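Local atomic coordinates of cellulase CEL9M (Clostridium cellulolyticum, PDB entry 1IA6), a protein that probably hydrolyses internal beta-1,4-glucosidic linkages in cellulose and related beta-glucans. Residues Y350-H364 with D397-V411. Residues are numbered along the deposited sequence; the frame is centred on the assembly and turned at random.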
loop_
_atom_site.group_PDB
_atom_site.type_symbol
_atom_site.label_atom_id
_atom_site.label_comp_id
_atom_site.label_asym_id
_atom_site.label_seq_id
_atom_site.Cartn_x
_atom_site.Cartn_y
_atom_site.Cartn_z
ATOM N N TYR A 350 -2.074 11.315 -14.137
ATOM C CA TYR A 350 -2.985 10.692 -13.190
ATOM C C TYR A 350 -2.489 10.815 -11.755
ATOM O O TYR A 350 -3.084 10.264 -10.822
ATOM C CB TYR A 350 -3.240 9.239 -13.584
ATOM C CG TYR A 350 -4.213 9.158 -14.739
ATOM C CD1 TYR A 350 -5.538 9.557 -14.575
ATOM C CD2 TYR A 350 -3.801 8.749 -16.007
ATOM C CE1 TYR A 350 -6.431 9.555 -15.642
ATOM C CE2 TYR A 350 -4.689 8.743 -17.088
ATOM C CZ TYR A 350 -6.000 9.147 -16.896
ATOM O OH TYR A 350 -6.891 9.146 -17.946
ATOM N N ILE A 351 -1.394 11.554 -11.590
ATOM C CA ILE A 351 -0.843 11.828 -10.271
ATOM C C ILE A 351 -1.166 13.299 -10.018
ATOM O O ILE A 351 -0.685 14.180 -10.731
ATOM C CB ILE A 351 0.688 11.640 -10.222
ATOM C CG1 ILE A 351 1.049 10.170 -10.452
ATOM C CG2 ILE A 351 1.219 12.090 -8.870
ATOM C CD1 ILE A 351 2.544 9.916 -10.478
ATOM N N ILE A 352 -1.997 13.569 -9.021
ATOM C CA ILE A 352 -2.373 14.946 -8.721
ATOM C C ILE A 352 -1.158 15.798 -8.350
ATOM O O ILE A 352 -0.279 15.356 -7.613
ATOM C CB ILE A 352 -3.410 14.991 -7.577
ATOM C CG1 ILE A 352 -4.714 14.331 -8.038
ATOM C CG2 ILE A 352 -3.669 16.436 -7.148
ATOM C CD1 ILE A 352 -5.760 14.212 -6.949
ATOM N N GLY A 353 -1.106 17.017 -8.881
ATOM C CA GLY A 353 -0.001 17.909 -8.575
ATOM C C GLY A 353 1.261 17.687 -9.387
ATOM O O GLY A 353 2.263 18.379 -9.191
ATOM N N TYR A 354 1.221 16.714 -10.290
ATOM C CA TYR A 354 2.365 16.413 -11.142
ATOM C C TYR A 354 1.952 16.515 -12.604
ATOM O O TYR A 354 0.818 16.206 -12.957
ATOM C CB TYR A 354 2.892 14.998 -10.848
ATOM C CG TYR A 354 3.967 14.518 -11.802
ATOM C CD1 TYR A 354 3.646 14.070 -13.085
ATOM C CD2 TYR A 354 5.311 14.528 -11.427
ATOM C CE1 TYR A 354 4.636 13.646 -13.969
ATOM C CE2 TYR A 354 6.307 14.105 -12.303
ATOM C CZ TYR A 354 5.961 13.667 -13.570
ATOM O OH TYR A 354 6.943 13.257 -14.441
ATOM N N GLY A 355 2.872 16.964 -13.451
ATOM C CA GLY A 355 2.577 17.056 -14.871
ATOM C C GLY A 355 1.510 18.063 -15.247
ATOM O O GLY A 355 1.493 19.179 -14.735
ATOM N N SER A 356 0.603 17.682 -16.139
ATOM C CA SER A 356 -0.424 18.622 -16.560
ATOM C C SER A 356 -1.869 18.146 -16.486
ATOM O O SER A 356 -2.154 16.950 -16.472
ATOM C CB SER A 356 -0.117 19.112 -17.982
ATOM O OG SER A 356 -0.038 18.032 -18.895
ATOM N N ASN A 357 -2.770 19.123 -16.435
ATOM C CA ASN A 357 -4.210 18.904 -16.383
ATOM C C ASN A 357 -4.648 17.763 -15.473
ATOM O O ASN A 357 -5.423 16.900 -15.883
ATOM C CB ASN A 357 -4.743 18.666 -17.798
ATOM C CG ASN A 357 -6.207 19.016 -17.928
ATOM O OD1 ASN A 357 -6.670 20.008 -17.358
ATOM N ND2 ASN A 357 -6.944 18.220 -18.689
ATOM N N TRP A 358 -4.172 17.773 -14.232
ATOM C CA TRP A 358 -4.512 16.719 -13.281
ATOM C C TRP A 358 -5.923 16.840 -12.703
ATOM O O TRP A 358 -6.587 17.865 -12.852
ATOM C CB TRP A 358 -3.476 16.687 -12.152
ATOM C CG TRP A 358 -3.354 17.972 -11.385
ATOM C CD1 TRP A 358 -4.264 18.493 -10.510
ATOM C CD2 TRP A 358 -2.248 18.883 -11.403
ATOM N NE1 TRP A 358 -3.791 19.670 -9.980
ATOM C CE2 TRP A 358 -2.557 19.933 -10.512
ATOM C CE3 TRP A 358 -1.024 18.913 -12.085
ATOM C CZ2 TRP A 358 -1.685 21.003 -10.281
ATOM C CZ3 TRP A 358 -0.158 19.977 -11.856
ATOM C CH2 TRP A 358 -0.495 21.007 -10.961
ATOM N N CYS A 359 -6.368 15.772 -12.050
ATOM C CA CYS A 359 -7.696 15.702 -11.443
ATOM C C CYS A 359 -7.926 16.812 -10.416
ATOM O O CYS A 359 -7.093 17.035 -9.540
ATOM C CB CYS A 359 -7.861 14.328 -10.784
ATOM S SG CYS A 359 -9.405 14.070 -9.883
ATOM N N ILE A 360 -9.056 17.508 -10.518
ATOM C CA ILE A 360 -9.363 18.588 -9.583
ATOM C C ILE A 360 -10.477 18.227 -8.602
ATOM O O ILE A 360 -10.803 19.014 -7.709
ATOM C CB ILE A 360 -9.774 19.888 -10.324
ATOM C CG1 ILE A 360 -11.044 19.647 -11.137
ATOM C CG2 ILE A 360 -8.639 20.355 -11.222
ATOM C CD1 ILE A 360 -11.588 20.897 -11.815
ATOM N N HIS A 361 -11.046 17.034 -8.763
ATOM C CA HIS A 361 -12.125 16.558 -7.899
ATOM C C HIS A 361 -11.784 15.254 -7.167
ATOM O O HIS A 361 -12.561 14.302 -7.206
ATOM C CB HIS A 361 -13.397 16.331 -8.727
ATOM C CG HIS A 361 -14.049 17.592 -9.206
ATOM N ND1 HIS A 361 -14.889 18.345 -8.413
ATOM C CD2 HIS A 361 -13.987 18.230 -10.400
ATOM C CE1 HIS A 361 -15.317 19.391 -9.096
ATOM N NE2 HIS A 361 -14.785 19.346 -10.305
ATOM N N PRO A 362 -10.627 15.188 -6.490
ATOM C CA PRO A 362 -10.309 13.937 -5.790
ATOM C C PRO A 362 -11.322 13.629 -4.684
ATOM O O PRO A 362 -11.798 14.536 -4.003
ATOM C CB PRO A 362 -8.914 14.201 -5.234
ATOM C CG PRO A 362 -8.950 15.688 -4.953
ATOM C CD PRO A 362 -9.623 16.228 -6.201
ATOM N N HIS A 363 -11.662 12.353 -4.519
ATOM C CA HIS A 363 -12.601 11.951 -3.477
ATOM C C HIS A 363 -11.797 11.868 -2.181
ATOM O O HIS A 363 -11.402 10.789 -1.744
ATOM C CB HIS A 363 -13.211 10.590 -3.814
ATOM C CG HIS A 363 -14.289 10.164 -2.870
ATOM N ND1 HIS A 363 -15.402 10.936 -2.616
ATOM C CD2 HIS A 363 -14.426 9.047 -2.116
ATOM C CE1 HIS A 363 -16.177 10.315 -1.745
ATOM N NE2 HIS A 363 -15.608 9.167 -1.426
ATOM N N HIS A 364 -11.552 13.026 -1.578
ATOM C CA HIS A 364 -10.755 13.110 -0.358
ATOM C C HIS A 364 -11.301 14.251 0.501
ATOM O O HIS A 364 -11.282 15.413 0.099
ATOM C CB HIS A 364 -9.293 13.352 -0.755
ATOM C CG HIS A 364 -8.313 13.223 0.371
ATOM N ND1 HIS A 364 -8.036 14.256 1.241
ATOM C CD2 HIS A 364 -7.513 12.195 0.742
ATOM C CE1 HIS A 364 -7.106 13.871 2.098
ATOM N NE2 HIS A 364 -6.771 12.624 1.816
ATOM N N ASP A 397 -10.052 4.700 -22.239
ATOM C CA ASP A 397 -9.087 5.747 -21.899
ATOM C C ASP A 397 -9.738 7.074 -21.522
ATOM O O ASP A 397 -9.059 8.101 -21.437
ATOM C CB ASP A 397 -8.119 5.983 -23.059
ATOM C CG ASP A 397 -7.254 4.780 -23.346
ATOM O OD1 ASP A 397 -6.468 4.388 -22.458
ATOM O OD2 ASP A 397 -7.362 4.224 -24.459
ATOM N N LYS A 398 -11.046 7.053 -21.289
ATOM C CA LYS A 398 -11.766 8.268 -20.928
ATOM C C LYS A 398 -11.746 8.498 -19.420
ATOM O O LYS A 398 -11.822 7.552 -18.635
ATOM C CB LYS A 398 -13.217 8.191 -21.417
ATOM C CG LYS A 398 -13.362 7.868 -22.897
ATOM C CD LYS A 398 -12.688 8.918 -23.770
ATOM C CE LYS A 398 -12.798 8.568 -25.248
ATOM N NZ LYS A 398 -12.123 9.587 -26.106
ATOM N N PHE A 399 -11.642 9.762 -19.026
ATOM C CA PHE A 399 -11.621 10.125 -17.616
ATOM C C PHE A 399 -12.701 11.164 -17.329
ATOM O O PHE A 399 -12.823 12.156 -18.046
ATOM C CB PHE A 399 -10.258 10.703 -17.228
ATOM C CG PHE A 399 -10.105 10.939 -15.751
ATOM C CD1 PHE A 399 -9.892 9.874 -14.886
ATOM C CD2 PHE A 399 -10.204 12.221 -15.223
ATOM C CE1 PHE A 399 -9.779 10.082 -13.511
ATOM C CE2 PHE A 399 -10.093 12.439 -13.851
ATOM C CZ PHE A 399 -9.881 11.365 -12.996
ATOM N N LEU A 400 -13.482 10.930 -16.280
ATOM C CA LEU A 400 -14.540 11.855 -15.895
ATOM C C LEU A 400 -14.134 12.545 -14.598
ATOM O O LEU A 400 -14.261 11.977 -13.513
ATOM C CB LEU A 400 -15.860 11.102 -15.703
ATOM C CG LEU A 400 -16.377 10.346 -16.933
ATOM C CD1 LEU A 400 -17.656 9.595 -16.580
ATOM C CD2 LEU A 400 -16.625 11.326 -18.074
ATOM N N ASP A 401 -13.637 13.769 -14.725
ATOM C CA ASP A 401 -13.192 14.538 -13.573
ATOM C C ASP A 401 -14.336 15.350 -12.975
ATOM O O ASP A 401 -14.502 16.529 -13.287
ATOM C CB ASP A 401 -12.045 15.468 -13.989
ATOM C CG ASP A 401 -11.387 16.155 -12.807
ATOM O OD1 ASP A 401 -11.733 15.830 -11.651
ATOM O OD2 ASP A 401 -10.515 17.019 -13.036
ATOM N N ASP A 402 -15.129 14.711 -12.122
ATOM C CA ASP A 402 -16.243 15.394 -11.479
ATOM C C ASP A 402 -16.568 14.829 -10.098
ATOM O O ASP A 402 -16.108 13.753 -9.721
ATOM C CB ASP A 402 -17.488 15.363 -12.373
ATOM C CG ASP A 402 -17.987 13.962 -12.632
ATOM O OD1 ASP A 402 -19.030 13.823 -13.307
ATOM O OD2 ASP A 402 -17.340 13.002 -12.163
ATOM N N ALA A 403 -17.380 15.582 -9.363
ATOM C CA ALA A 403 -17.790 15.269 -7.998
ATOM C C ALA A 403 -18.198 13.848 -7.594
ATOM O O ALA A 403 -17.590 13.263 -6.696
ATOM C CB ALA A 403 -18.894 16.238 -7.583
ATOM N N ASN A 404 -19.216 13.288 -8.242
ATOM C CA ASN A 404 -19.713 11.966 -7.851
ATOM C C ASN A 404 -19.108 10.705 -8.478
ATOM O O ASN A 404 -19.415 9.597 -8.036
ATOM C CB ASN A 404 -21.233 11.926 -8.042
ATOM C CG ASN A 404 -21.912 10.937 -7.111
ATOM O OD1 ASN A 404 -22.785 10.172 -7.526
ATOM N ND2 ASN A 404 -21.523 10.960 -5.841
ATOM N N GLN A 405 -18.259 10.848 -9.491
ATOM C CA GLN A 405 -17.666 9.672 -10.130
ATOM C C GLN A 405 -16.473 9.135 -9.338
ATOM O O GLN A 405 -15.322 9.348 -9.710
ATOM C CB GLN A 405 -17.239 10.012 -11.562
ATOM C CG GLN A 405 -18.399 10.362 -12.493
ATOM C CD GLN A 405 -19.285 9.172 -12.810
ATOM O OE1 GLN A 405 -19.826 8.528 -11.912
ATOM N NE2 GLN A 405 -19.440 8.878 -14.096
ATOM N N TYR A 406 -16.765 8.420 -8.254
ATOM C CA TYR A 406 -15.733 7.864 -7.382
ATOM C C TYR A 406 -14.803 6.853 -8.050
ATOM O O TYR A 406 -13.622 6.775 -7.713
ATOM C CB TYR A 406 -16.381 7.218 -6.152
ATOM C CG TYR A 406 -17.399 8.103 -5.467
ATOM C CD1 TYR A 406 -17.114 9.440 -5.186
ATOM C CD2 TYR A 406 -18.651 7.607 -5.105
ATOM C CE1 TYR A 406 -18.052 10.264 -4.564
ATOM C CE2 TYR A 406 -19.597 8.420 -4.481
ATOM C CZ TYR A 406 -19.291 9.747 -4.215
ATOM O OH TYR A 406 -20.221 10.557 -3.600
ATOM N N GLN A 407 -15.332 6.070 -8.984
ATOM C CA GLN A 407 -14.516 5.079 -9.675
ATOM C C GLN A 407 -13.289 5.740 -10.298
ATOM O O GLN A 407 -12.201 5.165 -10.329
ATOM C CB GLN A 407 -15.333 4.386 -10.770
ATOM C CG GLN A 407 -14.529 3.426 -11.632
ATOM C CD GLN A 407 -15.356 2.802 -12.742
ATOM O OE1 GLN A 407 -16.304 2.059 -12.485
ATOM N NE2 GLN A 407 -15.002 3.104 -13.986
ATOM N N TYR A 408 -13.475 6.960 -10.788
ATOM C CA TYR A 408 -12.400 7.704 -11.427
ATOM C C TYR A 408 -11.535 8.515 -10.465
ATOM O O TYR A 408 -10.314 8.556 -10.600
ATOM C CB TYR A 408 -12.971 8.681 -12.463
ATOM C CG TYR A 408 -13.776 8.045 -13.572
ATOM C CD1 TYR A 408 -15.110 7.691 -13.379
ATOM C CD2 TYR A 408 -13.200 7.799 -14.815
ATOM C CE1 TYR A 408 -15.852 7.107 -14.407
ATOM C CE2 TYR A 408 -13.929 7.216 -15.846
ATOM C CZ TYR A 408 -15.254 6.875 -15.637
ATOM O OH TYR A 408 -15.977 6.309 -16.666
ATOM N N THR A 409 -12.174 9.146 -9.490
ATOM C CA THR A 409 -11.468 10.035 -8.573
ATOM C C THR A 409 -11.047 9.533 -7.200
ATOM O O THR A 409 -10.540 10.314 -6.397
ATOM C CB THR A 409 -12.287 11.304 -8.366
ATOM O OG1 THR A 409 -13.538 10.958 -7.764
ATOM C CG2 THR A 409 -12.545 11.989 -9.704
ATOM N N GLU A 410 -11.250 8.255 -6.914
ATOM C CA GLU A 410 -10.848 7.738 -5.614
ATOM C C GLU A 410 -9.332 7.730 -5.465
ATOM O O GLU A 410 -8.604 7.591 -6.447
ATOM C CB GLU A 410 -11.384 6.320 -5.404
ATOM C CG GLU A 410 -12.735 6.286 -4.707
ATOM C CD GLU A 410 -12.792 5.234 -3.619
ATOM O OE1 GLU A 410 -12.670 4.032 -3.943
ATOM O OE2 GLU A 410 -12.952 5.609 -2.437
ATOM N N VAL A 411 -8.873 7.913 -4.230
ATOM C CA VAL A 411 -7.448 7.895 -3.894
ATOM C C VAL A 411 -7.357 7.043 -2.627
ATOM O O VAL A 411 -8.316 6.974 -1.866
ATOM C CB VAL A 411 -6.904 9.311 -3.593
ATOM C CG1 VAL A 411 -7.052 10.194 -4.824
ATOM C CG2 VAL A 411 -7.644 9.920 -2.400
HETATM O O HOH W 1 -6.432 8.168 -20.416
HETATM O O HOH W 2 -8.668 17.294 -15.123
HETATM O O HOH W 3 -14.854 13.017 -6.540
HETATM O O HOH W 4 -11.063 8.129 -2.018
#
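Two segments of the probable family 9 glycoside hydrolase active site meet here: a loop, residues 350-364, which carries His361 and His363, and a loop with a short helix, 397-411, which carries Asp401 and Glu410, both predicted to be catalytic. Asp401 has CG anti to the backbone N (chi1 -172°), which carries its carboxylate to the backbone of the other loop. There the syn lone pair of OD2 takes a nearly straight bond from Ile360 N (3.0 Å), while OD1 receives a weak, bent one from His361 N (3.2 Å); together they limit rotation of the carboxylate. The His361 ring stands steeply to that carboxylate, its plane turned by 79°, and Asp402 CA sits over one ring face in a CH-pi contact. Farther along, His363 N donates to Thr409 O (3.0 Å), and a water links His361 O, Ala403 O and Thr409 OG1. The His363 ring lies obliquely against Tyr406, His363 ND1 being 3.4 Å from Tyr406 CE1, with Glu410 OE2 at the edge of the His363 ring; Glu410 OE1 is bound by Trp304. At the other end of the contact, Tyr350 turns its edge toward the face of Phe399 in an offset edge-to-face pair (centroids 5.5 Å apart), and Cys359 SG touches the Phe399 edge. Tyr350 also packs on helix 327-341, whereas Glu410, just past the short helix 406-409, touches Tyr415 of helix 413-429.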